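Local coordinates for RNA-dependent RNA polymerase (Dera Ghazi Khan orthonairovirus, PDB 6DX2), which probably copies viral RNA as a whole protein, and is represented here by its N-terminal viral OTU domain, a cysteine protease of the deubiquitinase class, at residues A[18-24]-A[127-133]; A[46-50]-A[151-155]. All blocks are in the same frame, centred on the assembly; numbering follows the deposited sequence.

Contact 1. Residues A[18-24]-A[127-133]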
ATOM      1  N   VAL A  18      11.181   5.150   4.133  1.00 41.30           N
ATOM      2  CA  VAL A  18      10.149   5.316   3.124  1.00 38.06           C
ATOM      3  C   VAL A  18      10.783   5.987   1.919  1.00 39.98           C
ATOM      4  O   VAL A  18      11.531   6.959   2.057  1.00 38.82           O
ATOM      5  CB  VAL A  18       8.968   6.154   3.670  1.00 38.72           C
ATOM      6  CG1 VAL A  18       7.894   6.357   2.638  1.00 35.48           C
ATOM      7  CG2 VAL A  18       8.426   5.572   5.013  1.00 44.63           C
ATOM      8  N   TYR A  19      10.524   5.455   0.741  1.00 30.94           N
ATOM      9  CA  TYR A  19      11.090   6.018  -0.464  1.00 30.15           C
ATOM     10  C   TYR A  19      10.052   6.796  -1.239  1.00 30.24           C
ATOM     11  O   TYR A  19       8.867   6.413  -1.305  1.00 31.72           O
ATOM     12  CB  TYR A  19      11.608   4.945  -1.387  1.00 29.72           C
ATOM     13  CG  TYR A  19      12.602   3.977  -0.801  1.00 29.78           C
ATOM     14  CD1 TYR A  19      12.167   2.933  -0.007  1.00 32.46           C
ATOM     15  CD2 TYR A  19      13.970   4.059  -1.156  1.00 32.11           C
ATOM     16  CE1 TYR A  19      13.038   1.972   0.472  1.00 35.51           C
ATOM     17  CE2 TYR A  19      14.888   3.096  -0.666  1.00 33.88           C
ATOM     18  CZ  TYR A  19      14.424   2.087   0.151  1.00 34.36           C
ATOM     19  OH  TYR A  19      15.227   1.083   0.598  1.00 35.01           O
ATOM     20  N   ASN A  20      10.528   7.844  -1.883  1.00 32.53           N
ATOM     21  CA  ASN A  20       9.675   8.622  -2.749  1.00 34.49           C
ATOM     22  C   ASN A  20      10.255   8.718  -4.156  1.00 34.42           C
ATOM     23  O   ASN A  20      11.476   8.635  -4.384  1.00 34.89           O
ATOM     24  CB  ASN A  20       9.438  10.009  -2.109  1.00 49.42           C
ATOM     25  CG  ASN A  20       8.255   9.980  -1.107  1.00 73.06           C
ATOM     26  OD1 ASN A  20       7.071   9.897  -1.511  1.00 76.61           O
ATOM     27  ND2 ASN A  20       8.570  10.016   0.203  1.00 74.89           N
ATOM     28  N   SER A  21       9.345   8.842  -5.114  1.00 34.28           N
ATOM     29  CA  SER A  21       9.806   8.991  -6.478  1.00 35.13           C
ATOM     30  C   SER A  21       8.999  10.086  -7.144  1.00 49.60           C
ATOM     31  O   SER A  21       7.777  10.165  -6.978  1.00 48.95           O
ATOM     32  CB  SER A  21       9.698   7.694  -7.267  1.00 48.17           C
ATOM     33  OG  SER A  21      10.361   7.870  -8.520  1.00 59.08           O
ATOM     34  N   GLU A  22       9.726  10.935  -7.869  1.00 67.95           N
ATOM     35  CA  GLU A  22       9.190  12.063  -8.612  1.00 83.59           C
ATOM     36  C   GLU A  22       8.897  11.728 -10.063  1.00 77.49           C
ATOM     37  O   GLU A  22       8.242  12.521 -10.735  1.00 84.96           O
ATOM     38  CB  GLU A  22      10.177  13.237  -8.574  1.00 95.66           C
ATOM     39  CG  GLU A  22      10.580  13.697  -7.179  1.00100.95           C
ATOM     40  CD  GLU A  22      10.994  15.154  -7.162  1.00109.72           C
ATOM     41  OE1 GLU A  22      10.213  15.992  -7.662  1.00113.56           O
ATOM     42  OE2 GLU A  22      12.097  15.466  -6.656  1.00111.78           O
ATOM     43  N   GLN A  23       9.413  10.608 -10.564  1.00 68.96           N
ATOM     44  CA  GLN A  23       9.062  10.076 -11.873  1.00 73.71           C
ATOM     45  C   GLN A  23       7.579  10.290 -12.170  1.00 69.63           C
ATOM     46  O   GLN A  23       6.722  10.081 -11.314  1.00 68.58           O
ATOM     47  CB  GLN A  23       9.434   8.586 -11.902  1.00 80.56           C
ATOM     48  CG  GLN A  23       8.296   7.583 -11.706  1.00 88.34           C
ATOM     49  CD  GLN A  23       7.534   7.761 -10.398  1.00 92.36           C
ATOM     50  OE1 GLN A  23       8.012   8.396  -9.475  1.00 97.64           O
ATOM     51  NE2 GLN A  23       6.304   7.284 -10.363  1.00 95.24           N
ATOM     52  N   ARG A  24       7.267  10.794 -13.354  1.00 69.32           N
ATOM     53  CA  ARG A  24       5.868  10.974 -13.700  1.00 62.38           C
ATOM     54  C   ARG A  24       5.623  10.360 -15.071  1.00 69.11           C
ATOM     55  O   ARG A  24       6.239  10.772 -16.061  1.00 65.45           O
ATOM     56  CB  ARG A  24       5.459  12.446 -13.658  1.00 70.95           C
ATOM     57  CG  ARG A  24       5.769  13.154 -12.345  1.00 78.41           C
ATOM     58  CD  ARG A  24       5.029  12.575 -11.136  1.00 87.59           C
ATOM     59  NE  ARG A  24       5.503  13.161  -9.880  1.00 96.16           N
ATOM     60  CZ  ARG A  24       5.884  12.468  -8.804  1.00 99.83           C
ATOM     61  NH1 ARG A  24       5.857  11.139  -8.812  1.00 99.52           N
ATOM     62  NH2 ARG A  24       6.299  13.110  -7.714  1.00 97.15           N
ATOM     63  N   VAL A 127       0.902   9.350 -12.685  1.00 45.55           N
ATOM     64  CA  VAL A 127       1.463   9.402 -11.341  1.00 45.09           C
ATOM     65  C   VAL A 127       1.592  10.849 -10.902  1.00 53.67           C
ATOM     66  O   VAL A 127       2.076  11.709 -11.660  1.00 47.25           O
ATOM     67  CB  VAL A 127       2.830   8.707 -11.266  1.00 39.91           C
ATOM     68  CG1 VAL A 127       3.354   8.802  -9.825  1.00 42.19           C
ATOM     69  CG2 VAL A 127       2.686   7.263 -11.600  1.00 41.33           C
ATOM     70  N   VAL A 128       1.130  11.126  -9.680  1.00 43.90           N
ATOM     71  CA  VAL A 128       1.343  12.412  -9.031  1.00 44.42           C
ATOM     72  C   VAL A 128       2.359  12.296  -7.906  1.00 49.22           C
ATOM     73  O   VAL A 128       3.195  13.178  -7.726  1.00 50.89           O
ATOM     74  CB  VAL A 128       0.015  13.010  -8.512  1.00 48.00           C
ATOM     75  CG1 VAL A 128       0.226  14.467  -8.117  1.00 64.16           C
ATOM     76  CG2 VAL A 128      -1.018  12.971  -9.606  1.00 48.19           C
ATOM     77  N   THR A 129       2.301  11.211  -7.141  1.00 46.62           N
ATOM     78  CA  THR A 129       3.298  10.902  -6.132  1.00 46.33           C
ATOM     79  C   THR A 129       3.480   9.389  -6.138  1.00 42.07           C
ATOM     80  O   THR A 129       2.521   8.649  -6.374  1.00 40.23           O
ATOM     81  CB  THR A 129       2.878  11.370  -4.712  1.00 55.40           C
ATOM     82  OG1 THR A 129       1.875  10.495  -4.196  1.00 57.85           O
ATOM     83  CG2 THR A 129       2.313  12.783  -4.688  1.00 54.43           C
ATOM     84  N   ALA A 130       4.703   8.907  -5.866  1.00 34.87           N
ATOM     85  CA  ALA A 130       4.875   7.472  -5.608  1.00 32.73           C
ATOM     86  C   ALA A 130       5.649   7.296  -4.314  1.00 33.59           C
ATOM     87  O   ALA A 130       6.668   7.968  -4.098  1.00 32.06           O
ATOM     88  CB  ALA A 130       5.590   6.734  -6.708  1.00 39.37           C
ATOM     89  N   THR A 131       5.171   6.393  -3.465  1.00 31.05           N
ATOM     90  CA  THR A 131       5.777   6.167  -2.155  1.00 27.87           C
ATOM     91  C   THR A 131       5.971   4.682  -1.981  1.00 32.04           C
ATOM     92  O   THR A 131       5.045   3.914  -2.192  1.00 31.67           O
ATOM     93  CB  THR A 131       4.895   6.729  -1.050  1.00 32.37           C
ATOM     94  OG1 THR A 131       4.608   8.100  -1.341  1.00 36.52           O
ATOM     95  CG2 THR A 131       5.600   6.691   0.269  1.00 35.50           C
ATOM     96  N   LYS A 132       7.182   4.263  -1.628  1.00 29.78           N
ATOM     97  CA  LYS A 132       7.488   2.848  -1.577  1.00 28.80           C
ATOM     98  C   LYS A 132       7.863   2.498  -0.147  1.00 29.73           C
ATOM     99  O   LYS A 132       8.722   3.150   0.462  1.00 29.38           O
ATOM    100  CB  LYS A 132       8.603   2.525  -2.547  1.00 30.36           C
ATOM    101  CG  LYS A 132       9.128   1.078  -2.458  1.00 31.63           C
ATOM    102  CD  LYS A 132      10.050   0.737  -3.664  1.00 32.12           C
ATOM    103  CE  LYS A 132      11.488   1.214  -3.325  1.00 33.52           C
ATOM    104  NZ  LYS A 132      12.245   0.172  -2.492  1.00 32.29           N
ATOM    105  N   TYR A 133       7.230   1.462   0.375  1.00 29.75           N
ATOM    106  CA  TYR A 133       7.451   0.997   1.742  1.00 31.80           C
ATOM    107  C   TYR A 133       8.145  -0.352   1.619  1.00 34.93           C
ATOM    108  O   TYR A 133       7.546  -1.301   1.120  1.00 33.39           O
ATOM    109  CB  TYR A 133       6.130   0.850   2.488  1.00 30.68           C
ATOM    110  CG  TYR A 133       5.458   2.168   2.698  1.00 31.88           C
ATOM    111  CD1 TYR A 133       5.728   2.917   3.815  1.00 39.16           C
ATOM    112  CD2 TYR A 133       4.559   2.683   1.743  1.00 33.81           C
ATOM    113  CE1 TYR A 133       5.118   4.149   4.028  1.00 42.89           C
ATOM    114  CE2 TYR A 133       3.960   3.949   1.958  1.00 36.07           C
ATOM    115  CZ  TYR A 133       4.276   4.645   3.074  1.00 38.48           C
ATOM    116  OH  TYR A 133       3.732   5.874   3.335  1.00 45.13           O
TER
HETATM  117  O   HOH W   1       6.324  11.374  -5.254  1.00 51.92           O
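Y19 pairs with K132, and S21 with A130, as hydrogen-bonded positions of two antiparallel strands, and Y19 N points almost straight at K132 O (2.9 Å, 176°). On the Y19 side of the sheet, the K132 chain bends at its last two torsions, which brings NZ over one face of the tyrosine ring, 3.8 Å from its centroid, a cation-pi contact. The same ammonium donates to G134 O and G136 O. On the opposite face V18 packs on T131 and Y133: V18 CG1, anti to its own N (chi1 179°), presses on T131 CG2 at 3.3 Å, tight for two methyls, and lies off-centre over the Y133 ring. Beyond S21, R24 folds back: R24 NH1 donates to S21 O (2.8 Å), while V128 O sits over the middle of the guanidinium, 3.0 Å from R24 CZ. A water links S21 O, R24 NH2 and A130 N, bridging the strands where their direct pairing is interrupted; the backbones meet again between F25 and V127. Strand 116-121 flanks strand 127-133, which has a classic bulge at V128 and T129 opposite E120; W11 covers Y19 and K132, and helix 102-112 covers Y133.

Contact 2. Residues A[46-50]-A[151-155]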
ATOM      1  N   SER A  46      -7.518  -4.894  -2.099  1.00 28.20           N
ATOM      2  CA  SER A  46      -6.478  -4.786  -3.105  1.00 29.44           C
ATOM      3  C   SER A  46      -5.266  -5.609  -2.717  1.00 30.75           C
ATOM      4  O   SER A  46      -4.694  -6.323  -3.573  1.00 28.06           O
ATOM      5  CB  SER A  46      -6.116  -3.325  -3.297  1.00 28.90           C
ATOM      6  OG  SER A  46      -7.173  -2.629  -3.931  1.00 31.18           O
ATOM      7  N   VAL A  47      -4.832  -5.479  -1.461  1.00 29.55           N
ATOM      8  CA  VAL A  47      -3.696  -6.265  -0.979  1.00 28.13           C
ATOM      9  C   VAL A  47      -4.027  -7.749  -1.032  1.00 30.64           C
ATOM     10  O   VAL A  47      -3.217  -8.559  -1.504  1.00 30.27           O
ATOM     11  CB  VAL A  47      -3.328  -5.822   0.441  1.00 29.97           C
ATOM     12  CG1 VAL A  47      -2.364  -6.859   1.079  1.00 40.34           C
ATOM     13  CG2 VAL A  47      -2.702  -4.458   0.307  1.00 30.34           C
ATOM     14  N   SER A  48      -5.266  -8.123  -0.635  1.00 28.97           N
ATOM     15  CA  SER A  48      -5.634  -9.525  -0.706  1.00 27.42           C
ATOM     16  C   SER A  48      -5.587 -10.013  -2.165  1.00 33.65           C
ATOM     17  O   SER A  48      -5.117 -11.118  -2.449  1.00 30.32           O
ATOM     18  CB  SER A  48      -7.038  -9.743  -0.120  1.00 31.06           C
ATOM     19  OG  SER A  48      -7.412 -11.119  -0.111  1.00 34.03           O
ATOM     20  N   PHE A  49      -6.086  -9.198  -3.098  1.00 28.11           N
ATOM     21  CA  PHE A  49      -6.058  -9.626  -4.498  1.00 30.69           C
ATOM     22  C   PHE A  49      -4.638  -9.924  -4.950  1.00 30.49           C
ATOM     23  O   PHE A  49      -4.404 -10.928  -5.650  1.00 32.78           O
ATOM     24  CB  PHE A  49      -6.656  -8.561  -5.422  1.00 31.87           C
ATOM     25  CG  PHE A  49      -6.720  -9.043  -6.876  1.00 36.95           C
ATOM     26  CD1 PHE A  49      -7.663  -9.970  -7.256  1.00 44.92           C
ATOM     27  CD2 PHE A  49      -5.751  -8.653  -7.785  1.00 35.93           C
ATOM     28  CE1 PHE A  49      -7.728 -10.456  -8.590  1.00 49.27           C
ATOM     29  CE2 PHE A  49      -5.791  -9.137  -9.098  1.00 43.32           C
ATOM     30  CZ  PHE A  49      -6.788 -10.033  -9.483  1.00 51.08           C
ATOM     31  N   LEU A  50      -3.701  -9.047  -4.583  1.00 30.22           N
ATOM     32  CA  LEU A  50      -2.322  -9.206  -5.039  1.00 30.75           C
ATOM     33  C   LEU A  50      -1.617 -10.363  -4.355  1.00 32.34           C
ATOM     34  O   LEU A  50      -0.726 -10.979  -4.973  1.00 36.56           O
ATOM     35  CB  LEU A  50      -1.558  -7.916  -4.842  1.00 28.41           C
ATOM     36  CG  LEU A  50      -2.040  -6.811  -5.794  1.00 28.49           C
ATOM     37  CD1 LEU A  50      -1.385  -5.524  -5.427  1.00 31.48           C
ATOM     38  CD2 LEU A  50      -1.724  -7.136  -7.292  1.00 33.58           C
ATOM     39  N   ILE A 151      -8.692   2.731  -4.008  1.00 41.10           N
ATOM     40  CA  ILE A 151      -7.475   1.975  -4.186  1.00 37.11           C
ATOM     41  C   ILE A 151      -7.819   0.784  -5.042  1.00 37.81           C
ATOM     42  O   ILE A 151      -8.837   0.106  -4.814  1.00 40.87           O
ATOM     43  CB  ILE A 151      -6.859   1.542  -2.843  1.00 40.93           C
ATOM     44  CG1 ILE A 151      -6.392   2.781  -2.100  1.00 47.57           C
ATOM     45  CG2 ILE A 151      -5.728   0.485  -3.045  1.00 39.21           C
ATOM     46  CD1 ILE A 151      -5.670   2.468  -0.886  1.00 56.96           C
ATOM     47  N   GLU A 152      -6.986   0.550  -6.055  1.00 37.93           N
ATOM     48  CA  GLU A 152      -7.089  -0.624  -6.899  1.00 39.26           C
ATOM     49  C   GLU A 152      -5.730  -1.308  -6.998  1.00 34.00           C
ATOM     50  O   GLU A 152      -4.679  -0.654  -6.951  1.00 33.70           O
ATOM     51  CB  GLU A 152      -7.586  -0.242  -8.297  1.00 38.90           C
ATOM     52  CG  GLU A 152      -8.810   0.701  -8.277  1.00 47.58           C
ATOM     53  CD  GLU A 152     -10.092   0.071  -7.705  1.00 64.86           C
ATOM     54  OE1 GLU A 152     -10.167  -1.179  -7.647  1.00 56.26           O
ATOM     55  OE2 GLU A 152     -11.035   0.839  -7.338  1.00 67.24           O
ATOM     56  N   PRO A 153      -5.710  -2.621  -7.090  1.00 30.85           N
ATOM     57  CA  PRO A 153      -4.436  -3.319  -7.350  1.00 33.27           C
ATOM     58  C   PRO A 153      -3.935  -3.078  -8.776  1.00 32.64           C
ATOM     59  O   PRO A 153      -4.723  -2.963  -9.705  1.00 36.58           O
ATOM     60  CB  PRO A 153      -4.808  -4.798  -7.130  1.00 36.09           C
ATOM     61  CG  PRO A 153      -6.280  -4.868  -7.182  1.00 38.23           C
ATOM     62  CD  PRO A 153      -6.877  -3.521  -7.100  1.00 34.00           C
ATOM     63  N   LEU A 154      -2.613  -3.038  -8.942  1.00 30.87           N
ATOM     64  CA  LEU A 154      -1.964  -3.010 -10.251  1.00 34.84           C
ATOM     65  C   LEU A 154      -1.140  -4.274 -10.412  1.00 37.87           C
ATOM     66  O   LEU A 154      -0.550  -4.736  -9.450  1.00 35.36           O
ATOM     67  CB  LEU A 154      -1.017  -1.795 -10.342  1.00 34.75           C
ATOM     68  CG  LEU A 154      -1.761  -0.441 -10.210  1.00 31.25           C
ATOM     69  CD1 LEU A 154      -0.622   0.616  -9.973  1.00 33.01           C
ATOM     70  CD2 LEU A 154      -2.585  -0.210 -11.482  1.00 36.21           C
ATOM     71  N   GLN A 155      -1.018  -4.790 -11.645  1.00 37.33           N
ATOM     72  CA  GLN A 155      -0.020  -5.831 -11.929  1.00 37.06           C
ATOM     73  C   GLN A 155       0.804  -5.436 -13.135  1.00 38.74           C
ATOM     74  O   GLN A 155       0.288  -4.809 -14.065  1.00 44.48           O
ATOM     75  CB  GLN A 155      -0.728  -7.182 -12.166  1.00 41.12           C
ATOM     76  CG  GLN A 155      -1.500  -7.583 -10.889  1.00 48.64           C
ATOM     77  CD  GLN A 155      -2.128  -8.954 -10.938  1.00 60.27           C
ATOM     78  OE1 GLN A 155      -3.029  -9.220 -11.746  1.00 62.08           O
ATOM     79  NE2 GLN A 155      -1.686  -9.831 -10.033  1.00 62.72           N
TER
HETATM   80  O   HOH W   2       0.206 -10.144  -7.566  1.00 51.73           O
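The side-chain amide nitrogen of Q155 has two acceptors: Q155 NE2 donates to a water at 3.1 Å and to E53 OE1. That water donates to L50 O at 2.9 Å, so helix and strand, which share no direct hydrogen bond, are joined by a single bridging molecule. The rest of the contact is van der Waals packing, mostly apolar, around P153, whose ring meets S46 and, one turn on, F49 and L50. S46 OG, already bonded to C42 O, rests 3.3 Å from P153 CD and 3.5 Å from I151 CG2. With CG anti to its N (chi1 -176°), the F49 side chain crosses that of P153 at about a right angle, F49 CD2 lying 3.9 Å from P153 CG, which is oblique to the ring. The same ring turns an edge to the Q155 amide, F49 CE2 to Q155 OE1 3.8 Å, the two planes standing 62° apart. L50 comes in obliquely, its CG 3.7 Å from P153 CB, and slides antiparallel past the Q155 chain. Helix and strand run nearly parallel, 21° apart. In OTU proteases the equivalent helix carries the catalytic cysteine at its start and the equivalent strand begins close to the catalytic histidine, so the contact probably lies beside the active site. Strand 150-156 lies between strands 142-147 and 31-33, while helix 58-71 backs V47 and S48.

In the fold
Both contacts draw on the one mixed sheet of the OTU domain, but on different parts of it. Contact 1 joins two neighbouring strands toward one margin, 18-21 and 127-133; contact 2 lays helix 42-52 on strand 150-156, near the other margin. Their centres are about 17 Å apart and their nearest atoms about 8 Å, without touching. Each is partly buried, but contact 1 includes three exposed residues and contact 2 none, so contact 1 is nearer the surface. Chemistry follows place: within the sheet, backbone hydrogen bonds carry the pairing, K132 packs over a tyrosine on one face and R24 closes the far end, whereas helix on strand relies on apolar fit, with one water as polar link.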